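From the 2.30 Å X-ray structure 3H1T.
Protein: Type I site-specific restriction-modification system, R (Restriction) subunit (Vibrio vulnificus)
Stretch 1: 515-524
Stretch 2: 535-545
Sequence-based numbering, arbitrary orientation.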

# COMPACT_ATOMS: atom_id res chain seq x y z
N ALA A 515 -5.48 -0.10 -13.34
CA ALA A 515 -5.25 -1.09 -14.39
C ALA A 515 -4.00 -1.90 -14.04
O ALA A 515 -2.88 -1.48 -14.32
CB ALA A 515 -5.06 -0.40 -15.71
N PRO A 516 -4.18 -3.08 -13.43
CA PRO A 516 -3.04 -3.92 -13.06
C PRO A 516 -2.08 -4.37 -14.18
O PRO A 516 -0.88 -4.48 -13.95
CB PRO A 516 -3.70 -5.09 -12.32
CG PRO A 516 -5.07 -5.16 -12.94
CD PRO A 516 -5.44 -3.69 -12.96
N THR A 517 -2.59 -4.64 -15.37
CA THR A 517 -1.70 -5.06 -16.45
C THR A 517 -0.96 -3.91 -17.13
O THR A 517 -0.39 -4.09 -18.21
CB THR A 517 -2.44 -5.86 -17.52
OG1 THR A 517 -3.65 -5.18 -17.86
CG2 THR A 517 -2.78 -7.24 -17.01
N CYS A 518 -1.00 -2.72 -16.54
CA CYS A 518 -0.28 -1.58 -17.11
C CYS A 518 1.22 -1.91 -17.00
O CYS A 518 1.74 -2.15 -15.91
CB CYS A 518 -0.60 -0.29 -16.34
SG CYS A 518 0.24 1.17 -16.99
N LYS A 519 1.90 -1.90 -18.14
CA LYS A 519 3.31 -2.24 -18.19
C LYS A 519 4.27 -1.09 -18.46
O LYS A 519 5.47 -1.22 -18.21
CB LYS A 519 3.53 -3.35 -19.22
CG LYS A 519 2.81 -4.66 -18.90
CD LYS A 519 3.09 -5.73 -19.96
CE LYS A 519 2.68 -7.13 -19.50
NZ LYS A 519 3.53 -8.16 -20.16
N ASN A 520 3.76 0.03 -18.97
CA ASN A 520 4.60 1.21 -19.25
C ASN A 520 3.96 2.46 -18.68
O ASN A 520 2.80 2.74 -18.94
CB ASN A 520 4.80 1.45 -20.75
CG ASN A 520 5.55 0.33 -21.45
OD1 ASN A 520 6.52 -0.21 -20.94
ND2 ASN A 520 5.10 0.01 -22.66
N VAL A 521 4.73 3.22 -17.92
CA VAL A 521 4.24 4.47 -17.35
C VAL A 521 5.12 5.55 -17.99
O VAL A 521 6.33 5.59 -17.76
CB VAL A 521 4.38 4.48 -15.81
CG1 VAL A 521 4.17 5.90 -15.27
CG2 VAL A 521 3.35 3.55 -15.17
N VAL A 522 4.51 6.42 -18.79
CA VAL A 522 5.26 7.44 -19.51
C VAL A 522 5.10 8.90 -19.07
O VAL A 522 3.99 9.43 -19.00
CB VAL A 522 4.94 7.33 -21.02
CG1 VAL A 522 5.87 8.22 -21.82
CG2 VAL A 522 5.08 5.87 -21.47
N LEU A 523 6.22 9.57 -18.83
CA LEU A 523 6.23 10.97 -18.38
C LEU A 523 6.51 12.00 -19.49
O LEU A 523 7.61 12.07 -20.03
CB LEU A 523 7.27 11.14 -17.27
CG LEU A 523 7.07 10.41 -15.95
CD1 LEU A 523 8.25 10.70 -15.03
CD2 LEU A 523 5.79 10.89 -15.30
N ALA A 524 5.51 12.82 -19.81
CA ALA A 524 5.69 13.84 -20.83
C ALA A 524 5.10 15.13 -20.30
O ALA A 524 4.47 15.88 -21.02
CB ALA A 524 4.99 13.45 -22.11
N GLN A 535 1.95 9.13 -7.42
CA GLN A 535 0.66 8.68 -7.90
C GLN A 535 0.85 8.18 -9.33
O GLN A 535 0.28 7.16 -9.73
CB GLN A 535 -0.36 9.81 -7.90
CG GLN A 535 -0.93 10.15 -6.53
CD GLN A 535 -1.85 11.36 -6.58
OE1 GLN A 535 -2.35 11.82 -5.55
NE2 GLN A 535 -2.09 11.87 -7.78
N ILE A 536 1.67 8.89 -10.09
CA ILE A 536 1.93 8.52 -11.47
C ILE A 536 2.64 7.18 -11.48
O ILE A 536 2.18 6.23 -12.12
CB ILE A 536 2.77 9.61 -12.18
CG1 ILE A 536 1.89 10.83 -12.46
CG2 ILE A 536 3.33 9.08 -13.49
CD1 ILE A 536 2.63 12.03 -12.99
N VAL A 537 3.73 7.08 -10.72
CA VAL A 537 4.50 5.84 -10.63
C VAL A 537 3.66 4.67 -10.10
O VAL A 537 3.88 3.51 -10.47
CB VAL A 537 5.76 6.06 -9.74
CG1 VAL A 537 6.50 4.75 -9.52
CG2 VAL A 537 6.69 7.05 -10.41
N GLY A 538 2.68 4.98 -9.25
CA GLY A 538 1.82 3.95 -8.70
C GLY A 538 0.80 3.41 -9.69
O GLY A 538 -0.02 2.55 -9.35
N ARG A 539 0.83 3.90 -10.92
CA ARG A 539 -0.10 3.40 -11.92
C ARG A 539 0.35 2.03 -12.38
O ARG A 539 -0.45 1.22 -12.87
CB ARG A 539 -0.15 4.32 -13.15
CG ARG A 539 -0.89 5.63 -12.95
CD ARG A 539 -2.16 5.42 -12.15
NE ARG A 539 -1.95 5.75 -10.74
CZ ARG A 539 -2.79 5.45 -9.76
NH1 ARG A 539 -3.92 4.80 -10.02
NH2 ARG A 539 -2.51 5.79 -8.52
N GLY A 540 1.64 1.76 -12.23
CA GLY A 540 2.16 0.48 -12.67
C GLY A 540 2.67 -0.50 -11.63
O GLY A 540 3.10 -1.58 -12.01
N THR A 541 2.62 -0.15 -10.35
CA THR A 541 3.14 -1.03 -9.30
C THR A 541 2.28 -2.23 -8.93
O THR A 541 2.71 -3.07 -8.14
CB THR A 541 3.41 -0.26 -8.00
OG1 THR A 541 2.18 0.32 -7.54
CG2 THR A 541 4.45 0.84 -8.22
N ARG A 542 1.08 -2.31 -9.48
CA ARG A 542 0.19 -3.43 -9.18
C ARG A 542 0.67 -4.72 -9.87
O ARG A 542 1.10 -4.70 -11.02
CB ARG A 542 -1.22 -3.06 -9.64
CG ARG A 542 -2.33 -3.84 -8.98
CD ARG A 542 -2.89 -3.09 -7.79
NE ARG A 542 -4.34 -3.27 -7.66
CZ ARG A 542 -4.92 -4.44 -7.39
NH1 ARG A 542 -4.18 -5.53 -7.22
NH2 ARG A 542 -6.24 -4.51 -7.28
N LEU A 543 0.60 -5.85 -9.16
CA LEU A 543 1.03 -7.14 -9.71
C LEU A 543 -0.12 -7.98 -10.27
O LEU A 543 -1.24 -7.97 -9.75
CB LEU A 543 1.78 -7.96 -8.66
CG LEU A 543 3.25 -7.69 -8.32
CD1 LEU A 543 3.62 -8.50 -7.09
CD2 LEU A 543 4.14 -8.07 -9.49
N ARG A 544 0.18 -8.72 -11.33
CA ARG A 544 -0.78 -9.58 -12.00
C ARG A 544 -0.02 -10.67 -12.75
O ARG A 544 -0.08 -10.79 -13.97
CB ARG A 544 -1.63 -8.79 -12.99
CG ARG A 544 -3.08 -8.63 -12.57
CD ARG A 544 -3.71 -9.98 -12.22
NE ARG A 544 -5.08 -9.83 -11.73
CZ ARG A 544 -5.85 -10.84 -11.32
NH1 ARG A 544 -5.38 -12.08 -11.33
NH2 ARG A 544 -7.08 -10.60 -10.89
N GLU A 545 0.73 -11.45 -11.97
CA GLU A 545 1.54 -12.56 -12.46
C GLU A 545 0.63 -13.40 -13.32
O GLU A 545 1.04 -14.03 -14.30
CB GLU A 545 2.01 -13.34 -11.25
CG GLU A 545 2.74 -14.64 -11.47
CD GLU A 545 3.37 -15.14 -10.18
OE1 GLU A 545 2.70 -15.07 -9.13
OE2 GLU A 545 4.53 -15.61 -10.21
O HOH W 1 -0.43 -1.43 -12.29
O HOH W 2 -3.18 1.37 -12.64

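No direct hydrogen bond joins the two stretches; packing and two waters do the work. At one end, Val521 and Leu523, on the same strand, converge on a single methyl of Ile536: its CG2 lies 3.7 Å from Val521 CG1 and 3.6 Å from Leu523 CD2. The two reach it differently. Val521 points its CA-to-CB bond toward the other stretch and, with chi1 at t, offers both methyls, CG1 to Ile536 and CG2 to the backbone of Gly540, 3.8 Å from its N. Leu523 starts sideways, and its m,t rotamer brings the end nearer. Gly540 suits this packing: an ideal CB there would sit a tight 3.2 Å from Val521 CG2.

Of Arg539's side chain, CB approaches Val521 CG2 most closely, at 4.1 Å. Its end leads away, and the m,m start with chi3 near 98° fits the hydrogen bond from Arg539 NE to Gln535 O at 2.8 Å, one turn back. Its carbonyl stays in the contact: the oxygen of water 1 lies 2.7 Å from Arg539 O and 3.2 Å from Ala515 O, while that of water 2 lies 2.7 Å from Arg539 O and accepts a hydrogen bond from Ala515 N at 2.8 Å.

At the other end, Pro516 CB meets arginine methylenes, Arg542 CG at 3.8 Å and Arg544 CG at 3.6 Å, with Pro516 C-gamma endo, Arg542 chi1 t and Arg544 chi1 off-rotamer at -110°. Here the arginines serve as hydrocarbon.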